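Local coordinates for uncharacterized protein (Bacteroides eggerthii, PDB 4FTD) that is of unknown function but, as a six-bladed beta-propeller joined to an immunoglobulin-like domain, may take part in carbohydrate metabolism, at residues L312-V320 and K332-P342. Sequence-based numbering, arbitrary orientation.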
loop_
_atom_site.group_PDB
_atom_site.type_symbol
_atom_site.label_atom_id
_atom_site.label_comp_id
_atom_site.label_asym_id
_atom_site.label_seq_id
_atom_site.Cartn_x
_atom_site.Cartn_y
_atom_site.Cartn_z
ATOM N N LEU A 312 -13.490 -5.965 -0.167
ATOM C CA LEU A 312 -12.858 -6.562 -1.322
ATOM C C LEU A 312 -12.605 -8.019 -0.957
ATOM O O LEU A 312 -12.072 -8.322 0.082
ATOM C CB LEU A 312 -11.582 -5.847 -1.717
ATOM C CG LEU A 312 -11.644 -4.422 -2.239
ATOM C CD1 LEU A 312 -10.218 -4.035 -2.624
ATOM C CD2 LEU A 312 -12.597 -4.322 -3.438
ATOM N N TRP A 313 -13.054 -8.920 -1.818
ATOM C CA TRP A 313 -12.836 -10.338 -1.668
ATOM C C TRP A 313 -11.954 -10.809 -2.807
ATOM O O TRP A 313 -12.172 -10.444 -3.952
ATOM C CB TRP A 313 -14.176 -11.053 -1.749
ATOM C CG TRP A 313 -14.149 -12.553 -1.787
ATOM C CD1 TRP A 313 -13.267 -13.387 -1.146
ATOM C CD2 TRP A 313 -15.100 -13.403 -2.418
ATOM N NE1 TRP A 313 -13.581 -14.690 -1.376
ATOM C CE2 TRP A 313 -14.723 -14.739 -2.130
ATOM C CE3 TRP A 313 -16.231 -13.175 -3.214
ATOM C CZ2 TRP A 313 -15.419 -15.839 -2.615
ATOM C CZ3 TRP A 313 -16.946 -14.284 -3.700
ATOM C CH2 TRP A 313 -16.537 -15.598 -3.393
ATOM N N SER A 314 -10.927 -11.573 -2.474
ATOM C CA SER A 314 -10.152 -12.277 -3.470
ATOM C C SER A 314 -9.635 -13.605 -2.932
ATOM O O SER A 314 -9.668 -13.888 -1.699
ATOM C CB SER A 314 -9.015 -11.418 -4.047
ATOM O OG SER A 314 -7.871 -11.406 -3.198
ATOM N N GLY A 315 -9.180 -14.418 -3.891
ATOM C CA GLY A 315 -8.646 -15.754 -3.646
ATOM C C GLY A 315 -7.789 -16.207 -4.825
ATOM O O GLY A 315 -7.564 -15.451 -5.793
ATOM N N ILE A 316 -7.338 -17.446 -4.759
ATOM C CA ILE A 316 -6.414 -17.987 -5.743
ATOM C C ILE A 316 -6.957 -17.882 -7.154
ATOM O O ILE A 316 -6.248 -17.423 -8.049
ATOM C CB ILE A 316 -5.928 -19.420 -5.370
ATOM C CG1 ILE A 316 -5.204 -19.407 -3.999
ATOM C CG2 ILE A 316 -4.989 -19.959 -6.426
ATOM C CD1 ILE A 316 -4.013 -18.459 -3.880
ATOM N N ARG A 317 -8.206 -18.276 -7.335
ATOM C CA ARG A 317 -8.889 -18.162 -8.634
ATOM C C ARG A 317 -10.136 -17.263 -8.559
ATOM O O ARG A 317 -11.103 -17.465 -9.302
ATOM C CB ARG A 317 -9.242 -19.558 -9.183
ATOM C CG ARG A 317 -8.015 -20.394 -9.532
ATOM C CD ARG A 317 -8.422 -21.754 -10.078
ATOM N NE ARG A 317 -9.126 -22.556 -9.086
ATOM C CZ ARG A 317 -8.553 -23.184 -8.048
ATOM N NH1 ARG A 317 -7.241 -23.124 -7.819
ATOM N NH2 ARG A 317 -9.297 -23.869 -7.214
ATOM N N VAL A 318 -10.109 -16.285 -7.652
ATOM C CA VAL A 318 -11.137 -15.257 -7.530
ATOM C C VAL A 318 -10.414 -13.903 -7.653
ATOM O O VAL A 318 -9.693 -13.481 -6.718
ATOM C CB VAL A 318 -11.956 -15.322 -6.211
ATOM C CG1 VAL A 318 -12.925 -14.132 -6.155
ATOM C CG2 VAL A 318 -12.740 -16.659 -6.094
ATOM N N PRO A 319 -10.562 -13.225 -8.809
ATOM C CA PRO A 319 -10.034 -11.860 -8.941
ATOM C C PRO A 319 -10.622 -10.955 -7.871
ATOM O O PRO A 319 -11.708 -11.244 -7.384
ATOM C CB PRO A 319 -10.550 -11.398 -10.313
ATOM C CG PRO A 319 -10.996 -12.612 -11.012
ATOM C CD PRO A 319 -11.370 -13.616 -9.973
ATOM N N VAL A 320 -9.910 -9.874 -7.550
ATOM C CA VAL A 320 -10.327 -8.857 -6.578
ATOM C C VAL A 320 -11.729 -8.367 -6.978
ATOM O O VAL A 320 -11.943 -7.861 -8.087
ATOM C CB VAL A 320 -9.298 -7.698 -6.492
ATOM C CG1 VAL A 320 -9.815 -6.569 -5.621
ATOM C CG2 VAL A 320 -7.963 -8.215 -5.941
ATOM N N LYS A 332 -16.618 -7.448 -10.242
ATOM C CA LYS A 332 -15.447 -8.289 -10.405
ATOM C C LYS A 332 -14.425 -7.533 -11.233
ATOM O O LYS A 332 -14.705 -7.189 -12.343
ATOM C CB LYS A 332 -15.816 -9.608 -11.095
ATOM C CG LYS A 332 -14.683 -10.614 -11.089
ATOM C CD LYS A 332 -15.082 -11.990 -11.581
ATOM C CE LYS A 332 -15.110 -12.072 -13.085
ATOM N NZ LYS A 332 -14.917 -13.488 -13.487
ATOM N N SER A 333 -13.245 -7.253 -10.692
ATOM C CA SER A 333 -12.189 -6.544 -11.439
ATOM C C SER A 333 -11.289 -7.519 -12.189
ATOM O O SER A 333 -11.468 -8.748 -12.115
ATOM C CB SER A 333 -11.342 -5.677 -10.501
ATOM O OG SER A 333 -10.342 -6.436 -9.835
ATOM N N LYS A 334 -10.301 -6.963 -12.881
ATOM C CA LYS A 334 -9.305 -7.751 -13.612
ATOM C C LYS A 334 -8.042 -8.013 -12.790
ATOM O O LYS A 334 -7.163 -8.702 -13.273
ATOM C CB LYS A 334 -8.918 -7.049 -14.925
ATOM C CG LYS A 334 -10.049 -6.969 -15.913
ATOM C CD LYS A 334 -9.694 -6.038 -17.075
ATOM C CE LYS A 334 -10.725 -6.074 -18.192
ATOM N NZ LYS A 334 -10.429 -5.002 -19.182
ATOM N N ILE A 335 -7.944 -7.478 -11.569
ATOM C CA ILE A 335 -6.776 -7.725 -10.706
ATOM C C ILE A 335 -6.864 -9.171 -10.177
ATOM O O ILE A 335 -7.733 -9.477 -9.394
ATOM C CB ILE A 335 -6.681 -6.685 -9.577
ATOM C CG1 ILE A 335 -6.472 -5.290 -10.203
ATOM C CG2 ILE A 335 -5.525 -7.012 -8.628
ATOM C CD1 ILE A 335 -6.678 -4.123 -9.273
ATOM N N ALA A 336 -5.964 -10.036 -10.651
ATOM C CA ALA A 336 -5.973 -11.479 -10.380
ATOM C C ALA A 336 -4.534 -11.909 -10.102
ATOM O O ALA A 336 -3.896 -11.323 -9.243
ATOM C CB ALA A 336 -6.563 -12.244 -11.573
ATOM N N GLY A 337 -4.013 -12.916 -10.790
ATOM C CA GLY A 337 -2.637 -13.407 -10.528
ATOM C C GLY A 337 -2.380 -13.963 -9.116
ATOM O O GLY A 337 -1.232 -13.939 -8.622
ATOM N N GLU A 338 -3.445 -14.488 -8.492
ATOM C CA GLU A 338 -3.462 -15.043 -7.145
ATOM C C GLU A 338 -3.239 -13.986 -6.050
ATOM O O GLU A 338 -2.751 -14.331 -4.967
ATOM C CB GLU A 338 -2.460 -16.208 -6.965
ATOM C CG GLU A 338 -2.553 -17.291 -8.059
ATOM C CD GLU A 338 -1.747 -18.538 -7.709
ATOM O OE1 GLU A 338 -1.337 -18.726 -6.534
ATOM O OE2 GLU A 338 -1.511 -19.339 -8.629
ATOM N N ALA A 339 -3.602 -12.726 -6.354
ATOM C CA ALA A 339 -3.623 -11.633 -5.398
ATOM C C ALA A 339 -4.622 -11.991 -4.300
ATOM O O ALA A 339 -5.779 -12.326 -4.550
ATOM C CB ALA A 339 -4.011 -10.319 -6.051
ATOM N N VAL A 340 -4.120 -11.964 -3.086
ATOM C CA VAL A 340 -4.881 -12.201 -1.881
ATOM C C VAL A 340 -4.584 -11.053 -0.894
ATOM O O VAL A 340 -3.820 -10.132 -1.189
ATOM C CB VAL A 340 -4.607 -13.618 -1.260
ATOM C CG1 VAL A 340 -5.003 -14.729 -2.258
ATOM C CG2 VAL A 340 -3.167 -13.805 -0.802
ATOM N N ALA A 341 -5.283 -11.067 0.230
ATOM C CA ALA A 341 -5.221 -10.001 1.240
ATOM C C ALA A 341 -5.364 -8.555 0.656
ATOM O O ALA A 341 -4.551 -7.703 0.935
ATOM C CB ALA A 341 -3.938 -10.154 2.059
ATOM N N PRO A 342 -6.417 -8.292 -0.145
ATOM C CA PRO A 342 -6.602 -6.980 -0.818
ATOM C C PRO A 342 -6.993 -5.850 0.132
ATOM O O PRO A 342 -8.098 -5.883 0.713
ATOM C CB PRO A 342 -7.745 -7.258 -1.824
ATOM C CG PRO A 342 -8.511 -8.364 -1.193
ATOM C CD PRO A 342 -7.537 -9.191 -0.423
HETATM O O HOH W 1 -6.333 -14.646 -8.726
HETATM O O HOH W 2 -6.881 -12.710 -7.098
#
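Ser333, just past the outer strand 329-332 of one propeller blade, turns back on Val320 of the neighbouring strand, where the chain leaves for the next blade. The blade is the four-stranded antiparallel sheet whose hairpin 311-315/318-323 turns through a type I turn from Gly315 to Val318; residues 332-342 cross to the following sheet.

Followed from CB outward, Ser333 bends over Val320 O: CB touches it at 3.3 Å, and OG donates to it at 2.8 Å, tilted 21° from the carbonyl plane, while Ser333 N donates to it as well. With chi1 at 82°, OG is folded back over its own backbone and accepts from Ile335 N, closing an ST turn. Serine suits this corner because one short hydroxyl both gives and receives. Without the hydroxyl, as with an alanine here, Val320 O would probably lose one of its two donors from Ser333 and Ile335 N its acceptor, so the turn could shift.

Val320 N donates to Ile335 O, 2.9 Å away, nearly in line with the carbonyl. Branched apolar residues fit beside this bond: Val320 CG2 meets Ile335 CG2 at 3.8 Å, the two side chains pointing the same way, and the same methyl also meets Pro342 CB. Leu353 of strand 350-357, in the next blade, packs on both branched residues. Pro319 lays its compact ring against the crossing chain, CB 3.3 Å from Ser333 O.

At the hairpin tip, apolar Ile316 CG2 lies against Glu338 CD at 3.8 Å; glutamate is long enough for its carboxylate to be held by Ser364 and Gln360 N. One water accepts from Glu338 N and lies within hydrogen-bonding distance of Ile316 O. On strand 311-315, a small hydroxyl satisfies an interior carbonyl: buried Ser314 OG donates to Ala339 O at 2.7 Å, approaching from above the carbonyl plane, 36° out of it.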